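Local coordinates for aerotolerance-related membrane protein (Bacteroides fragilis, PDB 4JDU) that is of uncertain function but is probably related to aerotolerance at the cell membrane, this piece being its calcium-binding von Willebrand factor type A domain, at residues M12-I17 with G51-A56; V113-G118 with L142-P147; D117-E122 with I169-N174; G124-A129 with C178-K183; Q138-G143 with N186-R191. The protein carries 6 engineered substitutions. All coordinates share one frame; numbering follows the deposited sequence.

Contact 1: M12-I17 with G51-A56; sequences MIALDI and GMIVFA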
# COMPACT_ATOMS: atom_id res chain seq x y z
N MSE A 12 3.33 -9.82 0.72
CA MSE A 12 2.22 -9.36 -0.11
C MSE A 12 2.10 -7.85 -0.01
O MSE A 12 1.82 -7.30 1.07
CB MSE A 12 0.90 -10.02 0.28
CG MSE A 12 -0.28 -9.49 -0.51
SE MSE A 12 -0.07 -9.79 -2.43
CE MSE A 12 0.02 -11.72 -2.42
N ILE A 13 2.33 -7.19 -1.14
CA ILE A 13 2.14 -5.75 -1.24
C ILE A 13 0.66 -5.48 -1.44
O ILE A 13 -0.00 -6.12 -2.25
CB ILE A 13 2.90 -5.18 -2.45
CG1 ILE A 13 4.38 -5.56 -2.39
CG2 ILE A 13 2.74 -3.66 -2.51
CD1 ILE A 13 5.11 -4.99 -1.19
N ALA A 14 0.12 -4.53 -0.68
CA ALA A 14 -1.23 -4.04 -0.94
C ALA A 14 -1.14 -2.56 -1.25
O ALA A 14 -0.90 -1.75 -0.36
CB ALA A 14 -2.14 -4.30 0.26
N LEU A 15 -1.30 -2.22 -2.53
CA LEU A 15 -1.10 -0.85 -3.00
C LEU A 15 -2.42 -0.13 -3.21
O LEU A 15 -3.26 -0.57 -4.00
CB LEU A 15 -0.31 -0.84 -4.31
CG LEU A 15 -0.16 0.50 -5.03
CD1 LEU A 15 0.67 1.48 -4.22
CD2 LEU A 15 0.50 0.25 -6.36
N ASP A 16 -2.59 0.98 -2.51
CA ASP A 16 -3.72 1.89 -2.70
C ASP A 16 -3.61 2.56 -4.08
O ASP A 16 -2.64 3.27 -4.35
CB ASP A 16 -3.62 2.96 -1.60
CG ASP A 16 -4.88 3.78 -1.44
OD1 ASP A 16 -5.62 3.99 -2.43
OD2 ASP A 16 -5.12 4.26 -0.30
N ILE A 17 -4.60 2.34 -4.94
CA ILE A 17 -4.66 3.03 -6.23
C ILE A 17 -5.91 3.90 -6.35
O ILE A 17 -6.36 4.24 -7.45
CB ILE A 17 -4.51 2.07 -7.43
CG1 ILE A 17 -5.67 1.08 -7.51
CG2 ILE A 17 -3.17 1.33 -7.34
CD1 ILE A 17 -5.73 0.36 -8.86
N GLY A 51 4.07 -10.74 -3.88
CA GLY A 51 2.82 -10.64 -4.62
C GLY A 51 2.31 -9.22 -4.54
O GLY A 51 2.81 -8.41 -3.75
N MSE A 52 1.31 -8.90 -5.36
CA MSE A 52 0.74 -7.57 -5.30
C MSE A 52 -0.76 -7.52 -5.49
O MSE A 52 -1.31 -8.02 -6.48
CB MSE A 52 1.41 -6.63 -6.31
CG MSE A 52 0.92 -5.17 -6.18
SE MSE A 52 1.96 -3.83 -7.11
CE MSE A 52 1.80 -4.53 -8.90
N ILE A 53 -1.39 -6.85 -4.53
CA ILE A 53 -2.80 -6.51 -4.55
C ILE A 53 -2.90 -5.01 -4.79
O ILE A 53 -2.08 -4.23 -4.30
CB ILE A 53 -3.42 -6.87 -3.18
CG1 ILE A 53 -3.66 -8.37 -3.12
CG2 ILE A 53 -4.71 -6.10 -2.91
CD1 ILE A 53 -3.83 -8.90 -1.72
N VAL A 54 -3.89 -4.60 -5.59
CA VAL A 54 -4.25 -3.18 -5.66
C VAL A 54 -5.63 -2.98 -5.07
O VAL A 54 -6.48 -3.90 -5.10
CB VAL A 54 -4.21 -2.64 -7.11
CG1 VAL A 54 -2.80 -2.74 -7.69
CG2 VAL A 54 -5.23 -3.37 -8.01
N PHE A 55 -5.88 -1.81 -4.51
CA PHE A 55 -7.19 -1.56 -3.93
C PHE A 55 -7.63 -0.11 -4.01
O PHE A 55 -6.82 0.81 -4.01
CB PHE A 55 -7.26 -2.05 -2.47
CG PHE A 55 -6.46 -1.22 -1.49
CD1 PHE A 55 -5.12 -1.52 -1.26
CD2 PHE A 55 -7.04 -0.16 -0.80
CE1 PHE A 55 -4.37 -0.78 -0.34
CE2 PHE A 55 -6.29 0.60 0.11
CZ PHE A 55 -4.96 0.29 0.33
N ALA A 56 -8.95 0.07 -4.06
CA ALA A 56 -9.57 1.36 -3.82
C ALA A 56 -10.80 1.04 -2.98
O ALA A 56 -10.66 0.70 -1.81
CB ALA A 56 -9.92 2.05 -5.13

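Contact 2: V113-G118 with L142-P147; sequences VVITDG and LGVGLP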
# COMPACT_ATOMS: atom_id res chain seq x y z
N VAL A 113 2.57 -5.62 3.30
CA VAL A 113 3.02 -4.23 3.26
C VAL A 113 1.96 -3.38 2.58
O VAL A 113 1.77 -3.47 1.36
CB VAL A 113 4.37 -4.08 2.52
CG1 VAL A 113 4.83 -2.62 2.53
CG2 VAL A 113 5.43 -4.98 3.15
N VAL A 114 1.22 -2.62 3.38
CA VAL A 114 0.19 -1.73 2.87
C VAL A 114 0.81 -0.38 2.53
O VAL A 114 1.49 0.21 3.37
CB VAL A 114 -0.94 -1.52 3.90
CG1 VAL A 114 -2.06 -0.68 3.30
CG2 VAL A 114 -1.50 -2.86 4.37
N ILE A 115 0.61 0.08 1.29
CA ILE A 115 1.14 1.37 0.83
C ILE A 115 -0.03 2.29 0.47
O ILE A 115 -0.79 2.02 -0.45
CB ILE A 115 2.10 1.18 -0.36
CG1 ILE A 115 3.13 0.10 -0.00
CG2 ILE A 115 2.80 2.49 -0.70
CD1 ILE A 115 4.15 -0.16 -1.07
N THR A 116 -0.18 3.37 1.23
CA THR A 116 -1.42 4.13 1.21
C THR A 116 -1.22 5.51 1.81
O THR A 116 -0.25 5.73 2.52
CB THR A 116 -2.52 3.37 2.02
OG1 THR A 116 -3.77 4.07 1.96
CG2 THR A 116 -2.11 3.21 3.51
N ASP A 117 -2.15 6.42 1.54
CA ASP A 117 -2.16 7.70 2.24
C ASP A 117 -3.02 7.60 3.50
O ASP A 117 -3.17 8.57 4.26
CB ASP A 117 -2.62 8.84 1.32
CG ASP A 117 -3.95 8.56 0.64
OD1 ASP A 117 -4.77 7.80 1.21
OD2 ASP A 117 -4.17 9.11 -0.45
N GLY A 118 -3.60 6.42 3.71
CA GLY A 118 -4.30 6.12 4.94
C GLY A 118 -5.63 6.83 5.07
O GLY A 118 -6.30 6.70 6.10
N LEU A 142 3.32 1.68 4.87
CA LEU A 142 4.12 2.77 4.34
C LEU A 142 3.16 3.88 3.95
O LEU A 142 2.32 3.71 3.05
CB LEU A 142 4.96 2.31 3.14
CG LEU A 142 5.78 1.04 3.37
CD1 LEU A 142 6.64 0.71 2.16
CD2 LEU A 142 6.62 1.15 4.63
N GLY A 143 3.26 5.00 4.65
CA GLY A 143 2.36 6.12 4.43
C GLY A 143 2.97 7.07 3.41
O GLY A 143 4.10 7.53 3.58
N VAL A 144 2.24 7.32 2.33
CA VAL A 144 2.73 8.26 1.32
C VAL A 144 1.85 9.48 1.27
O VAL A 144 0.63 9.40 1.27
CB VAL A 144 2.84 7.64 -0.10
CG1 VAL A 144 4.04 6.70 -0.20
CG2 VAL A 144 1.57 6.93 -0.47
N GLY A 145 2.51 10.64 1.25
CA GLY A 145 1.81 11.91 1.24
C GLY A 145 2.26 12.74 2.42
O GLY A 145 3.11 12.31 3.22
N LEU A 146 1.70 13.94 2.53
CA LEU A 146 2.01 14.84 3.64
C LEU A 146 0.75 15.10 4.44
O LEU A 146 -0.36 15.03 3.91
CB LEU A 146 2.59 16.15 3.11
CG LEU A 146 3.86 16.05 2.26
CD1 LEU A 146 4.33 17.40 1.73
CD2 LEU A 146 4.97 15.38 3.05
N PRO A 147 0.90 15.39 5.74
CA PRO A 147 -0.31 15.65 6.52
C PRO A 147 -0.98 16.98 6.17
O PRO A 147 -2.17 17.13 6.48
CB PRO A 147 0.20 15.67 7.97
CG PRO A 147 1.68 15.91 7.87
CD PRO A 147 2.11 15.26 6.58

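Contact 3: D117-E122 with I169-N174; sequences DGENHE and IVTRLN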
# COMPACT_ATOMS: atom_id res chain seq x y z
N ASP A 117 -2.15 6.42 1.54
CA ASP A 117 -2.16 7.70 2.24
C ASP A 117 -3.02 7.60 3.50
O ASP A 117 -3.17 8.57 4.26
CB ASP A 117 -2.62 8.84 1.32
CG ASP A 117 -3.95 8.56 0.64
OD1 ASP A 117 -4.77 7.80 1.21
OD2 ASP A 117 -4.17 9.11 -0.45
N GLY A 118 -3.60 6.42 3.71
CA GLY A 118 -4.30 6.12 4.94
C GLY A 118 -5.63 6.83 5.07
O GLY A 118 -6.30 6.70 6.10
N GLU A 119 -6.02 7.58 4.05
CA GLU A 119 -7.34 8.20 4.04
C GLU A 119 -8.40 7.13 3.92
O GLU A 119 -9.12 7.07 2.92
CB GLU A 119 -7.48 9.15 2.86
CG GLU A 119 -6.85 10.50 3.08
CD GLU A 119 -7.64 11.62 2.45
OE1 GLU A 119 -7.56 12.76 2.95
OE2 GLU A 119 -8.34 11.36 1.44
N ASN A 120 -8.48 6.28 4.94
CA ASN A 120 -9.45 5.19 4.97
C ASN A 120 -10.84 5.77 5.10
O ASN A 120 -11.05 6.76 5.80
CB ASN A 120 -9.15 4.24 6.13
CG ASN A 120 -9.91 2.93 6.03
OD1 ASN A 120 -10.27 2.50 4.93
ND2 ASN A 120 -10.16 2.29 7.16
N HIS A 121 -11.80 5.15 4.42
CA HIS A 121 -13.19 5.58 4.43
C HIS A 121 -14.04 4.59 5.21
O HIS A 121 -14.89 4.96 6.03
CB HIS A 121 -13.70 5.64 2.98
CG HIS A 121 -14.84 6.58 2.78
ND1 HIS A 121 -14.83 7.88 3.25
CD2 HIS A 121 -16.03 6.43 2.14
CE1 HIS A 121 -15.96 8.48 2.92
NE2 HIS A 121 -16.71 7.62 2.24
N GLU A 122 -13.81 3.31 4.93
CA GLU A 122 -14.54 2.23 5.59
C GLU A 122 -13.92 1.89 6.95
O GLU A 122 -12.79 2.29 7.24
CB GLU A 122 -14.54 0.98 4.70
CG GLU A 122 -15.10 1.21 3.31
N ILE A 169 -11.47 19.00 -3.49
CA ILE A 169 -11.14 18.02 -2.47
C ILE A 169 -9.68 18.17 -2.03
O ILE A 169 -8.77 18.25 -2.86
CB ILE A 169 -11.37 16.58 -3.00
CG1 ILE A 169 -12.87 16.33 -3.21
CG2 ILE A 169 -10.78 15.56 -2.05
CD1 ILE A 169 -13.16 15.12 -4.12
N VAL A 170 -9.46 18.20 -0.73
CA VAL A 170 -8.11 18.18 -0.20
C VAL A 170 -7.91 16.87 0.53
O VAL A 170 -8.68 16.51 1.42
CB VAL A 170 -7.86 19.36 0.76
CG1 VAL A 170 -6.48 19.25 1.38
CG2 VAL A 170 -8.02 20.68 0.02
N THR A 171 -6.87 16.14 0.13
CA THR A 171 -6.54 14.86 0.74
C THR A 171 -5.26 14.98 1.56
O THR A 171 -4.30 15.60 1.12
CB THR A 171 -6.39 13.74 -0.31
OG1 THR A 171 -5.89 12.57 0.34
CG2 THR A 171 -5.45 14.15 -1.45
N ARG A 172 -5.27 14.37 2.75
CA ARG A 172 -4.15 14.45 3.68
C ARG A 172 -3.69 13.06 4.08
O ARG A 172 -4.50 12.14 4.21
CB ARG A 172 -4.58 15.21 4.94
CG ARG A 172 -4.99 16.65 4.71
CD ARG A 172 -5.57 17.31 5.96
NE ARG A 172 -5.97 18.68 5.68
CZ ARG A 172 -7.12 19.02 5.11
NH1 ARG A 172 -8.00 18.08 4.76
NH2 ARG A 172 -7.41 20.29 4.87
N LEU A 173 -2.38 12.90 4.27
CA LEU A 173 -1.87 11.68 4.89
C LEU A 173 -2.50 11.55 6.27
O LEU A 173 -2.45 12.49 7.07
CB LEU A 173 -0.35 11.75 5.04
CG LEU A 173 0.27 10.59 5.83
CD1 LEU A 173 0.34 9.34 4.99
CD2 LEU A 173 1.65 10.98 6.32
N ASN A 174 -3.12 10.40 6.53
CA ASN A 174 -3.69 10.12 7.85
C ASN A 174 -2.72 9.28 8.64
O ASN A 174 -2.83 8.05 8.69
CB ASN A 174 -5.04 9.40 7.71
CG ASN A 174 -5.76 9.28 9.05
OD1 ASN A 174 -5.15 9.32 10.12
ND2 ASN A 174 -7.08 9.13 8.99

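Contact 4: G124-A129 with C178-K183; sequences GAVAAA and CQEIAK. Engineered in segment 124-129: Ala-127 (natural residue Glu).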
# COMPACT_ATOMS: atom_id res chain seq x y z
N GLY A 124 -12.78 -1.10 9.91
CA GLY A 124 -12.30 -2.47 9.93
C GLY A 124 -10.85 -2.71 9.54
O GLY A 124 -10.39 -3.85 9.55
N ALA A 125 -10.12 -1.66 9.18
CA ALA A 125 -8.71 -1.81 8.85
C ALA A 125 -7.90 -2.27 10.07
O ALA A 125 -7.06 -3.17 9.96
CB ALA A 125 -8.15 -0.52 8.29
N VAL A 126 -8.16 -1.65 11.22
CA VAL A 126 -7.46 -2.03 12.44
C VAL A 126 -7.79 -3.47 12.84
O VAL A 126 -6.89 -4.25 13.16
CB VAL A 126 -7.76 -1.03 13.59
CG1 VAL A 126 -7.11 -1.48 14.88
CG2 VAL A 126 -7.27 0.37 13.23
N ALA A 127 -9.08 -3.82 12.77
CA ALA A 127 -9.53 -5.18 13.08
C ALA A 127 -8.91 -6.20 12.12
O ALA A 127 -8.54 -7.30 12.53
CB ALA A 127 -11.05 -5.25 13.01
N ALA A 128 -8.78 -5.83 10.85
CA ALA A 128 -8.15 -6.71 9.88
C ALA A 128 -6.68 -6.93 10.23
O ALA A 128 -6.17 -8.05 10.11
CB ALA A 128 -8.30 -6.16 8.46
N ALA A 129 -6.00 -5.86 10.62
CA ALA A 129 -4.60 -5.96 11.01
C ALA A 129 -4.43 -6.86 12.23
O ALA A 129 -3.50 -7.68 12.27
CB ALA A 129 -4.00 -4.57 11.27
N CYS A 178 -2.58 5.13 9.99
CA CYS A 178 -1.55 4.22 9.51
C CYS A 178 -0.74 3.64 10.67
O CYS A 178 -0.40 2.46 10.67
CB CYS A 178 -0.60 4.94 8.55
SG CYS A 178 -1.26 5.47 6.95
N GLN A 179 -0.43 4.48 11.65
CA GLN A 179 0.34 4.02 12.80
C GLN A 179 -0.42 2.98 13.61
O GLN A 179 0.17 2.01 14.10
CB GLN A 179 0.75 5.21 13.67
CG GLN A 179 1.79 6.13 13.00
CD GLN A 179 1.99 7.43 13.76
OE1 GLN A 179 1.08 7.91 14.43
NE2 GLN A 179 3.17 8.01 13.63
N GLU A 180 -1.73 3.16 13.74
CA GLU A 180 -2.50 2.23 14.55
C GLU A 180 -2.59 0.88 13.83
O GLU A 180 -2.53 -0.19 14.46
CB GLU A 180 -3.89 2.79 14.86
CG GLU A 180 -4.63 1.99 15.92
CD GLU A 180 -6.06 2.45 16.12
OE1 GLU A 180 -6.51 3.34 15.37
OE2 GLU A 180 -6.73 1.91 17.02
N ILE A 181 -2.74 0.92 12.51
CA ILE A 181 -2.79 -0.30 11.71
C ILE A 181 -1.50 -1.11 11.85
O ILE A 181 -1.54 -2.31 12.11
CB ILE A 181 -3.08 -0.00 10.23
CG1 ILE A 181 -4.51 0.55 10.08
CG2 ILE A 181 -2.91 -1.26 9.37
CD1 ILE A 181 -4.79 1.19 8.73
N ALA A 182 -0.36 -0.44 11.74
CA ALA A 182 0.92 -1.12 11.88
C ALA A 182 1.10 -1.65 13.29
O ALA A 182 1.61 -2.77 13.48
CB ALA A 182 2.07 -0.19 11.51
N LYS A 183 0.71 -0.87 14.30
CA LYS A 183 0.82 -1.31 15.69
C LYS A 183 0.03 -2.60 15.90
O LYS A 183 0.56 -3.60 16.41
CB LYS A 183 0.33 -0.22 16.64
CG LYS A 183 0.11 -0.73 18.07
CD LYS A 183 -0.67 0.29 18.90
CE LYS A 183 -1.00 -0.26 20.27
NZ LYS A 183 -1.79 0.72 21.06

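Contact 5: Q138-G143 with N186-R191; sequences QVNVLG and NGIYIR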
# COMPACT_ATOMS: atom_id res chain seq x y z
N GLN A 138 2.48 -10.50 9.81
CA GLN A 138 2.78 -9.11 10.14
C GLN A 138 2.17 -8.14 9.14
O GLN A 138 2.17 -8.39 7.93
CB GLN A 138 4.30 -8.93 10.15
CG GLN A 138 4.76 -7.49 10.35
CD GLN A 138 6.27 -7.38 10.28
OE1 GLN A 138 6.87 -7.59 9.22
NE2 GLN A 138 6.90 -7.07 11.41
N VAL A 139 1.65 -7.03 9.64
CA VAL A 139 1.15 -5.97 8.76
C VAL A 139 1.92 -4.68 8.99
O VAL A 139 1.91 -4.11 10.09
CB VAL A 139 -0.34 -5.68 8.96
CG1 VAL A 139 -0.83 -4.68 7.92
CG2 VAL A 139 -1.16 -6.97 8.90
N ASN A 140 2.61 -4.26 7.94
CA ASN A 140 3.39 -3.03 7.91
C ASN A 140 2.66 -1.99 7.07
O ASN A 140 1.92 -2.34 6.16
CB ASN A 140 4.76 -3.31 7.29
CG ASN A 140 5.51 -4.41 8.01
OD1 ASN A 140 5.98 -4.22 9.14
ND2 ASN A 140 5.64 -5.57 7.37
N VAL A 141 2.90 -0.72 7.37
CA VAL A 141 2.27 0.34 6.60
C VAL A 141 3.29 1.40 6.18
O VAL A 141 4.05 1.92 7.01
CB VAL A 141 1.12 1.01 7.40
CG1 VAL A 141 0.46 2.09 6.55
CG2 VAL A 141 0.09 -0.02 7.85
N LEU A 142 3.32 1.68 4.87
CA LEU A 142 4.12 2.77 4.34
C LEU A 142 3.16 3.88 3.95
O LEU A 142 2.32 3.71 3.05
CB LEU A 142 4.96 2.31 3.14
CG LEU A 142 5.78 1.04 3.37
CD1 LEU A 142 6.64 0.71 2.16
CD2 LEU A 142 6.62 1.15 4.63
N GLY A 143 3.26 5.00 4.65
CA GLY A 143 2.36 6.12 4.43
C GLY A 143 2.97 7.07 3.41
O GLY A 143 4.10 7.53 3.58
N ASN A 186 1.40 -5.74 14.41
CA ASN A 186 2.73 -6.13 14.87
C ASN A 186 3.81 -5.79 13.84
O ASN A 186 4.78 -6.53 13.69
CB ASN A 186 2.76 -7.63 15.21
CG ASN A 186 3.95 -8.02 16.07
OD1 ASN A 186 4.49 -7.21 16.81
ND2 ASN A 186 4.34 -9.29 15.98
N GLY A 187 3.63 -4.68 13.12
CA GLY A 187 4.56 -4.29 12.09
C GLY A 187 5.08 -2.90 12.33
O GLY A 187 4.92 -2.33 13.42
N ILE A 188 5.72 -2.35 11.30
CA ILE A 188 6.22 -0.99 11.44
C ILE A 188 5.47 -0.03 10.53
O ILE A 188 4.85 -0.43 9.53
CB ILE A 188 7.74 -0.87 11.16
CG1 ILE A 188 8.05 -1.21 9.70
CG2 ILE A 188 8.54 -1.73 12.14
CD1 ILE A 188 9.46 -0.87 9.29
N TYR A 189 5.47 1.24 10.93
CA TYR A 189 4.96 2.32 10.10
C TYR A 189 6.12 3.21 9.68
O TYR A 189 6.96 3.59 10.51
CB TYR A 189 3.90 3.17 10.82
CG TYR A 189 3.63 4.47 10.08
CD1 TYR A 189 2.89 4.47 8.91
CD2 TYR A 189 4.12 5.68 10.55
CE1 TYR A 189 2.66 5.64 8.22
CE2 TYR A 189 3.88 6.86 9.86
CZ TYR A 189 3.14 6.83 8.70
OH TYR A 189 2.87 7.98 7.98
N ILE A 190 6.16 3.55 8.40
CA ILE A 190 7.15 4.50 7.89
C ILE A 190 6.43 5.54 7.06
O ILE A 190 5.67 5.19 6.15
CB ILE A 190 8.16 3.80 6.97
CG1 ILE A 190 8.92 2.72 7.73
CG2 ILE A 190 9.12 4.81 6.37
CD1 ILE A 190 9.62 1.76 6.81
N ARG A 191 6.67 6.82 7.35
CA ARG A 191 6.21 7.87 6.45
C ARG A 191 7.23 8.00 5.32
O ARG A 191 8.40 8.33 5.55
CB ARG A 191 6.06 9.23 7.16
CG ARG A 191 5.47 10.27 6.21
CD ARG A 191 5.72 11.70 6.65
NE ARG A 191 4.93 12.08 7.82
CZ ARG A 191 4.86 13.31 8.30
NH1 ARG A 191 5.53 14.29 7.71
NH2 ARG A 191 4.11 13.58 9.36

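Contact 1: M12-I17 with G51-A56
Phe-55 reaches across to the neighbouring strand and lays one face of its ring on the backbone of Asp-16, whose CA stands 3.8 Å from the ring centroid, 18° off the normal, in a CH-pi contact. Its CG lies between its own N and carbonyl carbon (chi1 71°), which starts the ring off across the strand. The hollow it enters is floored by Leu-15 and Asp-16 and flanked by Ala-14, where a methyl suffices: Ala-14 CB is 4.2 Å from Phe-55 CE1. The carboxylate of Asp-16 is turned 35° from the ring plane, and Asp-16 CB is 3.6 Å from Phe-55 CZ.

Strands 9-16 and 49-55 are parallel neighbours in the central sheet of this vWA fold, joined by a beta-alpha-beta connection; the bonds Ile-53 N to Ile-13 O and Leu-15 N to Ile-53 O (both 2.8 Å) are nearly straight. Met-12, Ile-53 and Phe-55 pack on helix 91-99, whereas Ile-13, Leu-15 and Met-52 face helix 37-43, so apolar side chains suit both faces. Past the last bridge, Ile-17 drops its CD1 against Val-54 CB (3.8 Å), one branched side chain crossing another. Asp-16 opens the DxSxS sequence of the family's metal-ion-dependent adhesion site: its OD1 bonds Ser-18, a calcium ligand, and its OD2 bonds Thr-116, probably helping to position the serine from the second shell.

Contact 2: V113-G118 with L142-P147
Val-114, Thr-116 and Leu-142 share a short parallel ladder in which Leu-142 gives its N to Val-114 O (2.8 Å) and takes Thr-116 N on its own O (3.1 Å). These are the two strands of a beta-alpha-beta unit, 109-116 and 138-143, with helix 125-134 between them, in the doubly wound sheet of the vWA fold. A third bond, Val-144 N to Thr-116 O (3.0 Å), continues the ladder; here the donor stands above the carbonyl plane, 40° out of it.

On the face shared by Val-113, Ile-115 and Leu-142 the packing is wholly aliphatic. Leu-142 CG is anti to the carbonyl carbon (chi1 -50°), and the CD1 branch beyond it meets Val-113 CG1 at 3.8 Å, the two side chains crossing at a slant. Ile-115 instead runs beside Leu-142, pointing the same way. Branched residues fill this buried face, which helix 37-43 covers through Ile-38 and Leu-37.

Beyond the strands the chain reaches the metal site. Asp-117, a calcium-binding residue of this protein although not a direct ligand in this model, bonds Ser-20 and forms a salt bridge with Arg-30 through OD2. Its CB lies 3.3 Å from Val-144 O, a buried carbonyl oxygen with no hydrogen-bond partner in the model. Thr-116 suits the turn into this loop: its OG1, besides bonding Asp-16 OD2, accepts Gly-118 N at 2.9 Å, closing an ST turn.

Contact 3: D117-E122 with I169-N174
The carboxylate of Glu-119 is met from above its plane by the backbone N of Arg-172, which donates to OE1 at 2.8 Å from 53° out of the plane. Thr-171 stands close to the same group, its OG1 2.9 Å from Glu-119 OE2. The other flat group, the guanidinium of Arg-172, turns to its own segment, with Val-170 CG1 lying 3.6 Å over one face near the rim.

The contact joins the loop after strand 109-116, which belongs to the metal-site end of the vWA domain, to the chain running from the short strand 170-171 into helix 175-184. A long acidic side chain suits position 119 because its bent chain can reach a backbone N-H on the facing segment. Arg-30, the salt-bridge partner of Asp-117, also bonds Thr-171 O.

Closer to the helix the backbones join directly: Asn-174 N donates to Asp-117 O at 2.9 Å, nearly straight at 171°, and Leu-173 CD1 packs 3.7 Å from the same oxygen. Gly-118 turns with positive phi (73°), and a beta carbon there would press on Asn-174 O. Asn-174 suits the N-cap of helix 175-184, where its OD1 caps Met-177 N. Asp-117 also folds its own loop into an Asx turn, its OD1 accepting Glu-119 N at 3.1 Å on the anti side of the carboxylate.

Contact 4: G124-A129 with C178-K183
No hydrogen bond passes between Ala-125, Val-126 or Ala-129 and the facing Glu-180 and Ile-181; the shortest polar bonds are internal to each helix, Ala-128 N to Gly-124 O and Lys-183 N to Gln-179 O, both 2.9 Å. Much of the contact centres on Ile-181. Its CD1 reaches Ala-125 CB at 3.8 Å, while CG2, on the other branch of the beta carbon, meets Ala-129 CB at 4.0 Å. The methyls of residues 125 and 129, one helical turn apart, thus flank the isoleucine, and their small size lets the helices come near, with Ala-129 CB 3.4 Å from Ile-181 O.

Helices 125-134 and 175-184 run side by side in nearly the same direction, their local axes 8.5 Å apart and crossing at -21°, as parallel helices layered on one face of the vWA sheet. On the sheet side, Ile-181 also touches Val-141 of strand 138-143 and Ile-95 of helix 91-99. Toward the surface Val-126 takes over. Its CG2 lies 4.2 Å from Ile-181 CG1 and 3.7 Å from Glu-180 OE1. Glu-180 has CG anti to its backbone N (chi1 -168°); the extended acidic chain crosses Val-126 at about a right angle, laying its carboxylate end against the valine methyls.

Contact 5: Q138-G143 with N186-R191
Strand 189-191, an outermost strand of the vWA sheet, lies parallel to strand 138-143, and its pairing starts with side chains from Gln-138 and Asn-140 meeting the turn at Asn-186 to Ile-188. Asn-186, with positive phi, is the C-prime residue of the Schellman motif that ends helix 175-184. Its carbonyl O receives Gln-138 NE2 in plane on a lone pair at 3.2 Å; that amide also bonds Glu-205. Asn-140 OD1 accepts Ile-188 N at 2.9 Å, while its ND2 donates to Gln-138 OE1, which holds the two amides together. Amides suit these places because each can give and accept at once. Gly-187 suits its place, since a beta carbon would collide with Val-139 O and Asn-140 OD1.

Beyond, Val-141 N bonds Ile-188 O and Gly-143 N bonds Ile-190 O (2.8 Å). Leu-142 turns its CD2 branch to Ile-190 CD1 at 3.8 Å, side by side; Ile-190 also touches Ala-201 of helix 195-206. On the other face Tyr-189 CG is anti to the backbone N (chi1 166°), and the ring beyond it lies against Val-141 and the bare backbone of Gly-143; Tyr-189 OH bonds Glu-175, and Tyr-189 CE1 comes within 3.8 Å of Gly-143 CA.

How the contacts relate
Contacts 1, 2 and 5 are pairings within one sheet: strands 9-16 and 109-116 are neighbours between contacts 1 and 2, bonded by Ala-14 N to Val-113 O (2.8 Å), and contacts 2 and 5 share strand 138-143, where Val-114 N meets Asn-140 O (2.9 Å). Contact 4 packs over one face of that sheet, Cys-178 CB lying 3.3 Å from Tyr-189 CE1. Contacts 2 and 3 share Asp-117 and meet again where Leu-173 N lies 3.0 Å from Leu-146 O. The bound calcium, held by Ser-18, Ser-20 and Thr-89, is about 4 Å from the side chains of Asp-16 and Asp-117, so contacts 1, 2 and 3 converge there; Ile-181 of contact 4 stays about 12 Å away.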